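Local coordinates for protein ultraspiracle (Drosophila melanogaster, PDB 1HG4) that probably acts as a nuclear hormone receptor and transcription factor, its ligand-binding domain locked in an inactive conformation with a phospholipid in its pocket, at residues Gln81-Lys86 with Pro189-Ile194; Lys182-Tyr187 with Met202-Val207. One frame throughout, in Å; residues are numbered along the deposited sequence.

Contact 1 of 2, residues Gln81-Lys86 with Pro189-Ile194; sequences QVILLK and PDIRGI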
ATOM      1  N   GLN A  81       2.634  14.108  10.321  1.00 25.99           N
ATOM      2  CA  GLN A  81       2.869  15.387   9.659  1.00 25.18           C
ATOM      3  C   GLN A  81       4.195  15.993  10.081  1.00 25.69           C
ATOM      4  O   GLN A  81       4.923  16.565   9.262  1.00 27.68           O
ATOM      5  CB  GLN A  81       1.737  16.364   9.977  1.00 23.31           C
ATOM      6  CG  GLN A  81       0.383  15.953   9.425  1.00 22.73           C
ATOM      7  CD  GLN A  81      -0.696  16.940   9.804  1.00 24.64           C
ATOM      8  OE1 GLN A  81      -0.480  18.154   9.759  1.00 25.38           O
ATOM      9  NE2 GLN A  81      -1.864  16.434  10.179  1.00 23.10           N
ATOM     10  N   VAL A  82       4.503  15.855  11.363  1.00 24.49           N
ATOM     11  CA  VAL A  82       5.737  16.388  11.920  1.00 24.08           C
ATOM     12  C   VAL A  82       6.935  15.661  11.339  1.00 23.75           C
ATOM     13  O   VAL A  82       7.928  16.292  10.986  1.00 23.20           O
ATOM     14  CB  VAL A  82       5.741  16.257  13.478  1.00 23.44           C
ATOM     15  CG1 VAL A  82       7.145  16.460  14.032  1.00 22.23           C
ATOM     16  CG2 VAL A  82       4.780  17.273  14.078  1.00 21.25           C
ATOM     17  N   ILE A  83       6.833  14.337  11.228  1.00 23.85           N
ATOM     18  CA  ILE A  83       7.929  13.533  10.699  1.00 23.82           C
ATOM     19  C   ILE A  83       8.210  13.835   9.227  1.00 23.96           C
ATOM     20  O   ILE A  83       9.369  13.921   8.806  1.00 24.54           O
ATOM     21  CB  ILE A  83       7.642  12.017  10.893  1.00 24.82           C
ATOM     22  CG1 ILE A  83       7.671  11.674  12.384  1.00 25.87           C
ATOM     23  CG2 ILE A  83       8.689  11.168  10.171  1.00 24.26           C
ATOM     24  CD1 ILE A  83       7.352  10.212  12.677  1.00 28.94           C
ATOM     25  N   LEU A  84       7.149  14.018   8.451  1.00 24.24           N
ATOM     26  CA  LEU A  84       7.286  14.310   7.024  1.00 23.58           C
ATOM     27  C   LEU A  84       8.016  15.622   6.814  1.00 23.15           C
ATOM     28  O   LEU A  84       8.894  15.710   5.958  1.00 22.69           O
ATOM     29  CB  LEU A  84       5.908  14.369   6.354  1.00 22.04           C
ATOM     30  CG  LEU A  84       5.160  13.031   6.319  1.00 21.20           C
ATOM     31  CD1 LEU A  84       3.715  13.228   5.892  1.00 21.96           C
ATOM     32  CD2 LEU A  84       5.876  12.095   5.373  1.00 22.43           C
ATOM     33  N   LEU A  85       7.647  16.638   7.588  1.00 22.12           N
ATOM     34  CA  LEU A  85       8.284  17.938   7.465  1.00 23.08           C
ATOM     35  C   LEU A  85       9.755  17.890   7.899  1.00 23.88           C
ATOM     36  O   LEU A  85      10.615  18.504   7.273  1.00 23.40           O
ATOM     37  CB  LEU A  85       7.527  18.977   8.292  1.00 23.69           C
ATOM     38  CG  LEU A  85       6.170  19.395   7.722  1.00 24.68           C
ATOM     39  CD1 LEU A  85       5.419  20.249   8.740  1.00 25.81           C
ATOM     40  CD2 LEU A  85       6.378  20.168   6.442  1.00 21.83           C
ATOM     41  N   LYS A  86      10.036  17.153   8.964  1.00 23.37           N
ATOM     42  CA  LYS A  86      11.394  17.032   9.472  1.00 23.82           C
ATOM     43  C   LYS A  86      12.302  16.334   8.460  1.00 23.64           C
ATOM     44  O   LYS A  86      13.498  16.625   8.356  1.00 23.27           O
ATOM     45  CB  LYS A  86      11.378  16.251  10.794  1.00 24.69           C
ATOM     46  CG  LYS A  86      12.743  15.904  11.340  1.00 26.87           C
ATOM     47  CD  LYS A  86      13.482  17.140  11.809  1.00 31.48           C
ATOM     48  CE  LYS A  86      14.897  16.785  12.238  1.00 36.43           C
ATOM     49  NZ  LYS A  86      14.893  15.631  13.200  1.00 39.76           N
ATOM     50  N   PRO A 189       6.924   7.856   2.421  1.00 26.70           N
ATOM     51  CA  PRO A 189       6.432   6.803   3.309  1.00 27.29           C
ATOM     52  C   PRO A 189       7.471   5.933   4.003  1.00 28.29           C
ATOM     53  O   PRO A 189       7.126   5.138   4.872  1.00 27.25           O
ATOM     54  CB  PRO A 189       5.561   5.974   2.378  1.00 27.68           C
ATOM     55  CG  PRO A 189       6.387   5.974   1.111  1.00 26.54           C
ATOM     56  CD  PRO A 189       6.833   7.431   1.004  1.00 28.23           C
ATOM     57  N   ASP A 190       8.735   6.079   3.634  1.00 30.84           N
ATOM     58  CA  ASP A 190       9.782   5.234   4.211  1.00 32.78           C
ATOM     59  C   ASP A 190      10.491   5.776   5.439  1.00 33.39           C
ATOM     60  O   ASP A 190      11.551   5.283   5.807  1.00 35.86           O
ATOM     61  CB  ASP A 190      10.836   4.901   3.145  1.00 32.58           C
ATOM     62  CG  ASP A 190      10.228   4.314   1.886  1.00 33.71           C
ATOM     63  OD1 ASP A 190       9.386   3.411   1.947  1.00 32.65           O
ATOM     64  OD2 ASP A 190      10.659   4.823   0.730  1.00 35.13           O
ATOM     65  N   ILE A 191       9.923   6.778   6.086  1.00 33.81           N
ATOM     66  CA  ILE A 191      10.573   7.334   7.261  1.00 34.23           C
ATOM     67  C   ILE A 191      10.204   6.527   8.498  1.00 34.43           C
ATOM     68  O   ILE A 191       9.055   6.145   8.681  1.00 35.51           O
ATOM     69  CB  ILE A 191      10.170   8.804   7.471  1.00 34.57           C
ATOM     70  CG1 ILE A 191      10.423   9.595   6.188  1.00 33.00           C
ATOM     71  CG2 ILE A 191      10.985   9.415   8.606  1.00 32.91           C
ATOM     72  CD1 ILE A 191       9.633  10.894   6.126  1.00 35.19           C
ATOM     73  N   ARG A 192      11.189   6.250   9.341  1.00 35.80           N
ATOM     74  CA  ARG A 192      10.938   5.490  10.552  1.00 36.68           C
ATOM     75  C   ARG A 192       9.960   6.234  11.447  1.00 35.29           C
ATOM     76  O   ARG A 192      10.047   7.448  11.596  1.00 35.53           O
ATOM     77  CB  ARG A 192      12.239   5.261  11.324  1.00 39.94           C
ATOM     78  CG  ARG A 192      12.012   4.544  12.653  1.00 46.09           C
ATOM     79  CD  ARG A 192      13.213   4.590  13.588  1.00 50.06           C
ATOM     80  NE  ARG A 192      12.868   3.996  14.883  1.00 55.38           N
ATOM     81  CZ  ARG A 192      13.700   3.871  15.916  1.00 56.43           C
ATOM     82  NH1 ARG A 192      14.957   4.296  15.832  1.00 57.48           N
ATOM     83  NH2 ARG A 192      13.266   3.318  17.044  1.00 57.07           N
ATOM     84  N   GLY A 193       9.027   5.498  12.037  1.00 33.89           N
ATOM     85  CA  GLY A 193       8.049   6.095  12.934  1.00 31.88           C
ATOM     86  C   GLY A 193       6.705   6.470  12.331  1.00 30.72           C
ATOM     87  O   GLY A 193       5.730   6.685  13.052  1.00 29.26           O
ATOM     88  N   ILE A 194       6.647   6.561  11.012  1.00 30.60           N
ATOM     89  CA  ILE A 194       5.411   6.922  10.337  1.00 31.64           C
ATOM     90  C   ILE A 194       4.286   5.896  10.514  1.00 31.43           C
ATOM     91  O   ILE A 194       4.514   4.692  10.465  1.00 31.73           O
ATOM     92  CB  ILE A 194       5.673   7.154   8.836  1.00 32.11           C
ATOM     93  CG1 ILE A 194       6.316   8.526   8.651  1.00 33.08           C
ATOM     94  CG2 ILE A 194       4.377   7.057   8.039  1.00 32.27           C
ATOM     95  CD1 ILE A 194       6.637   8.858   7.225  1.00 35.64           C
TER

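Contact 2 of 2, residues Lys182-Tyr187 with Met202-Val207; sequences KAIILY and MCREKV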
ATOM      1  N   LYS A 182       8.870  18.204  -5.875  1.00 18.67           N
ATOM      2  CA  LYS A 182       8.806  18.600  -4.483  1.00 20.10           C
ATOM      3  C   LYS A 182       7.737  17.834  -3.714  1.00 20.51           C
ATOM      4  O   LYS A 182       7.910  17.504  -2.537  1.00 18.97           O
ATOM      5  CB  LYS A 182       8.572  20.110  -4.391  1.00 22.36           C
ATOM      6  CG  LYS A 182       9.723  20.913  -4.982  1.00 22.48           C
ATOM      7  CD  LYS A 182       9.722  22.358  -4.510  1.00 25.57           C
ATOM      8  CE  LYS A 182       8.532  23.128  -5.040  1.00 27.52           C
ATOM      9  NZ  LYS A 182       8.578  24.552  -4.604  1.00 31.22           N
ATOM     10  N   ALA A 183       6.628  17.540  -4.379  1.00 19.85           N
ATOM     11  CA  ALA A 183       5.581  16.786  -3.718  1.00 19.09           C
ATOM     12  C   ALA A 183       6.081  15.346  -3.509  1.00 17.21           C
ATOM     13  O   ALA A 183       5.891  14.767  -2.423  1.00 16.78           O
ATOM     14  CB  ALA A 183       4.287  16.809  -4.562  1.00 19.65           C
ATOM     15  N   ILE A 184       6.726  14.769  -4.526  1.00 15.00           N
ATOM     16  CA  ILE A 184       7.235  13.399  -4.394  1.00 16.50           C
ATOM     17  C   ILE A 184       8.091  13.339  -3.125  1.00 19.32           C
ATOM     18  O   ILE A 184       8.035  12.359  -2.368  1.00 20.89           O
ATOM     19  CB  ILE A 184       8.087  12.978  -5.648  1.00 17.36           C
ATOM     20  CG1 ILE A 184       7.172  12.772  -6.841  1.00 16.18           C
ATOM     21  CG2 ILE A 184       8.887  11.697  -5.388  1.00 12.35           C
ATOM     22  CD1 ILE A 184       7.881  12.885  -8.140  1.00 18.03           C
ATOM     23  N   ILE A 185       8.860  14.405  -2.891  1.00 20.07           N
ATOM     24  CA  ILE A 185       9.731  14.502  -1.729  1.00 20.01           C
ATOM     25  C   ILE A 185       8.929  14.544  -0.445  1.00 19.70           C
ATOM     26  O   ILE A 185       9.191  13.773   0.483  1.00 21.44           O
ATOM     27  CB  ILE A 185      10.626  15.762  -1.809  1.00 21.63           C
ATOM     28  CG1 ILE A 185      11.599  15.627  -2.979  1.00 23.12           C
ATOM     29  CG2 ILE A 185      11.391  15.955  -0.515  1.00 20.96           C
ATOM     30  CD1 ILE A 185      12.373  16.890  -3.269  1.00 24.65           C
ATOM     31  N   LEU A 186       7.961  15.449  -0.383  1.00 19.76           N
ATOM     32  CA  LEU A 186       7.111  15.584   0.802  1.00 20.30           C
ATOM     33  C   LEU A 186       6.451  14.262   1.189  1.00 19.55           C
ATOM     34  O   LEU A 186       6.570  13.820   2.328  1.00 20.87           O
ATOM     35  CB  LEU A 186       6.012  16.631   0.564  1.00 20.19           C
ATOM     36  CG  LEU A 186       5.069  16.881   1.748  1.00 21.26           C
ATOM     37  CD1 LEU A 186       5.856  17.458   2.924  1.00 21.94           C
ATOM     38  CD2 LEU A 186       3.965  17.845   1.336  1.00 20.30           C
ATOM     39  N   TYR A 187       5.759  13.644   0.237  1.00 18.49           N
ATOM     40  CA  TYR A 187       5.050  12.372   0.467  1.00 18.93           C
ATOM     41  C   TYR A 187       6.010  11.178   0.546  1.00 20.51           C
ATOM     42  O   TYR A 187       6.016  10.310  -0.337  1.00 20.19           O
ATOM     43  CB  TYR A 187       4.033  12.123  -0.660  1.00 17.05           C
ATOM     44  CG  TYR A 187       2.927  13.157  -0.753  1.00 16.88           C
ATOM     45  CD1 TYR A 187       2.194  13.521   0.367  1.00 15.57           C
ATOM     46  CD2 TYR A 187       2.593  13.743  -1.971  1.00 15.23           C
ATOM     47  CE1 TYR A 187       1.148  14.443   0.277  1.00 16.32           C
ATOM     48  CE2 TYR A 187       1.553  14.665  -2.070  1.00 15.73           C
ATOM     49  CZ  TYR A 187       0.835  15.007  -0.937  1.00 17.02           C
ATOM     50  OH  TYR A 187      -0.209  15.906  -1.004  1.00 21.60           O
ATOM     51  N   MET A 202       0.402   6.493  -1.520  1.00 25.41           N
ATOM     52  CA  MET A 202      -0.649   6.678  -2.501  1.00 25.83           C
ATOM     53  C   MET A 202      -0.583   8.110  -3.069  1.00 23.26           C
ATOM     54  O   MET A 202      -0.601   8.308  -4.290  1.00 23.44           O
ATOM     55  CB  MET A 202      -2.001   6.364  -1.841  1.00 29.76           C
ATOM     56  CG  MET A 202      -2.987   5.655  -2.754  1.00 36.63           C
ATOM     57  SD  MET A 202      -2.228   4.329  -3.770  1.00 44.37           S
ATOM     58  CE  MET A 202      -2.014   5.212  -5.310  1.00 39.25           C
ATOM     59  N   CYS A 203      -0.504   9.104  -2.192  1.00 20.20           N
ATOM     60  CA  CYS A 203      -0.370  10.486  -2.634  1.00 19.51           C
ATOM     61  C   CYS A 203       0.844  10.574  -3.577  1.00 20.69           C
ATOM     62  O   CYS A 203       0.760  11.164  -4.658  1.00 20.12           O
ATOM     63  CB  CYS A 203      -0.126  11.401  -1.437  1.00 21.12           C
ATOM     64  SG  CYS A 203      -1.452  11.399  -0.192  1.00 20.85           S
ATOM     65  N   ARG A 204       1.969   9.987  -3.167  1.00 19.84           N
ATOM     66  CA  ARG A 204       3.166  10.031  -4.000  1.00 22.45           C
ATOM     67  C   ARG A 204       2.896   9.445  -5.375  1.00 24.63           C
ATOM     68  O   ARG A 204       3.296  10.013  -6.392  1.00 24.99           O
ATOM     69  CB  ARG A 204       4.317   9.256  -3.347  1.00 22.93           C
ATOM     70  CG  ARG A 204       5.482   8.989  -4.292  1.00 23.17           C
ATOM     71  CD  ARG A 204       6.676   8.349  -3.589  1.00 22.78           C
ATOM     72  NE  ARG A 204       7.435   9.317  -2.802  1.00 24.36           N
ATOM     73  CZ  ARG A 204       8.604   9.064  -2.209  1.00 23.27           C
ATOM     74  NH1 ARG A 204       9.169   7.861  -2.308  1.00 19.69           N
ATOM     75  NH2 ARG A 204       9.208  10.028  -1.519  1.00 20.12           N
ATOM     76  N   GLU A 205       2.213   8.306  -5.412  1.00 25.37           N
ATOM     77  CA  GLU A 205       1.921   7.671  -6.683  1.00 26.30           C
ATOM     78  C   GLU A 205       0.982   8.501  -7.545  1.00 25.10           C
ATOM     79  O   GLU A 205       1.076   8.482  -8.775  1.00 27.02           O
ATOM     80  CB  GLU A 205       1.389   6.250  -6.447  1.00 26.76           C
ATOM     81  CG  GLU A 205       2.504   5.312  -5.972  1.00 25.35           C
ATOM     82  CD  GLU A 205       2.038   3.897  -5.705  1.00 25.02           C
ATOM     83  OE1 GLU A 205       1.007   3.491  -6.276  1.00 23.11           O
ATOM     84  OE2 GLU A 205       2.720   3.186  -4.930  1.00 24.78           O
ATOM     85  N   LYS A 206       0.089   9.251  -6.919  1.00 24.27           N
ATOM     86  CA  LYS A 206      -0.800  10.107  -7.701  1.00 25.03           C
ATOM     87  C   LYS A 206       0.012  11.257  -8.330  1.00 23.07           C
ATOM     88  O   LYS A 206      -0.316  11.758  -9.408  1.00 23.28           O
ATOM     89  CB  LYS A 206      -1.925  10.645  -6.812  1.00 26.27           C
ATOM     90  CG  LYS A 206      -2.812   9.539  -6.276  1.00 31.66           C
ATOM     91  CD  LYS A 206      -3.975  10.068  -5.450  1.00 36.00           C
ATOM     92  CE  LYS A 206      -4.891   8.928  -5.008  1.00 37.58           C
ATOM     93  NZ  LYS A 206      -5.969   9.403  -4.087  1.00 40.31           N
ATOM     94  N   VAL A 207       1.076  11.673  -7.653  1.00 21.38           N
ATOM     95  CA  VAL A 207       1.925  12.730  -8.186  1.00 22.40           C
ATOM     96  C   VAL A 207       2.724  12.157  -9.366  1.00 22.42           C
ATOM     97  O   VAL A 207       2.973  12.849 -10.348  1.00 22.53           O
ATOM     98  CB  VAL A 207       2.891  13.285  -7.112  1.00 22.85           C
ATOM     99  CG1 VAL A 207       3.839  14.296  -7.737  1.00 23.13           C
ATOM    100  CG2 VAL A 207       2.094  13.947  -5.974  1.00 22.29           C
TER

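Contact 1 of 2, residues Gln81-Lys86 with Pro189-Ile194
With CG1 anti to its carbonyl carbon (chi1 -68°) and CD1 extended beyond it, I83 reaches off helix 78-100 with two separate methyls, and I191, in the same rotamer (chi1 -53°), turns its own CG2 to meet one of them. This is a helix packed against a type II beta turn, I191 to I194, within the helical nuclear-receptor ligand-binding fold; the turn lies in the connection between helix 175-186 and helix 197-218. I83 and I191 run alongside one another, pointing oppositely, and I83 CG2 comes to 3.3 Å from I191 CG2, a tight methyl-to-methyl contact. The same I83 methyl also rests against I194 CG1 at 3.9 Å, so the two isoleucines at the ends of the turn share it. The other branch of I83 runs out to the middle of the turn, where its CD1 lies over the backbone of G193. G193 takes phi 96°, where a CB would clash with the carbonyl O of R192 and would also crowd I83 CD1. Across the turn, the closing bond from I194 N to I191 O is weak, at 3.4 Å. R197, outside the turn, gives hydrogen bonds from its NH1 to P189 O and I191 O, tying this connection to the start of helix 197-218. One helical position on, L84 lies flanking the turn, and I200 of helix 197-218 packs on both L84 and I194. L84 touches with its CD2 branch: it crosses I194 at about a right angle and I191 obliquely, and L84 CD2 is 3.8 Å from I194 CD1 and 4.0 Å from I191 CD1.

Contact 2 of 2, residues Lys182-Tyr187 with Met202-Val207
A cysteine methylene sits almost exactly over the middle of a tyrosine ring: C203 CB is 3.4 Å from the centroid of Y187, only 4° off the ring normal, a CH-pi contact. The sulfur leans over the same face, with C203 SG 4.3 Å from the Y187 centroid. The axes of segments 182-186 and 202-207 approach to 8.8 Å and run antiparallel (166°), as neighbours in the nuclear-receptor ligand-binding fold. V207 CG2 meets the Y187 ring at its edge and also touches A183 CB, while V207 CG1 packs on I184 CG1 at 3.8 Å. Y187 OH is hydrogen-bonded to P71 O, fixing the far end of the ring. An alanine in place of Y187 would remove the ring under C203 CB and the hydroxyl bonded to P71 O, and would probably loosen the packing of the two helices here. R204, bent at chi3 (-77°), swings its guanidinium back to the end of helix 175-186. There R204 NH2 donates to I184 O at 2.7 Å, from above the carbonyl plane, and a weak second bond comes from R204 NE at 3.1 Å. I184 CG2 covers one guanidinium face. The positive charge thus meets a C-terminal helix carbonyl, where the helix dipole would probably favour it.

How the contacts relate
Both contacts hang on one chain connection: helix 175-186 ends in contact 2, residues 189-194 form the turn of contact 1, and helix 197-218 then comes back through contact 2. Their centres lie 13 Å apart, and they touch directly. L84 CD2 of contact 1 is 3.6 Å from L186 O, and P189 CD packs 4.0 Å from R204 CZ. I200, which packs on contact 1, also touches Y187 of contact 2. Contact 1 is partly exposed; contact 2 is buried. The phospholipid lies well away: the side chain of I185 in contact 2 is about 13 Å from the bound LPP.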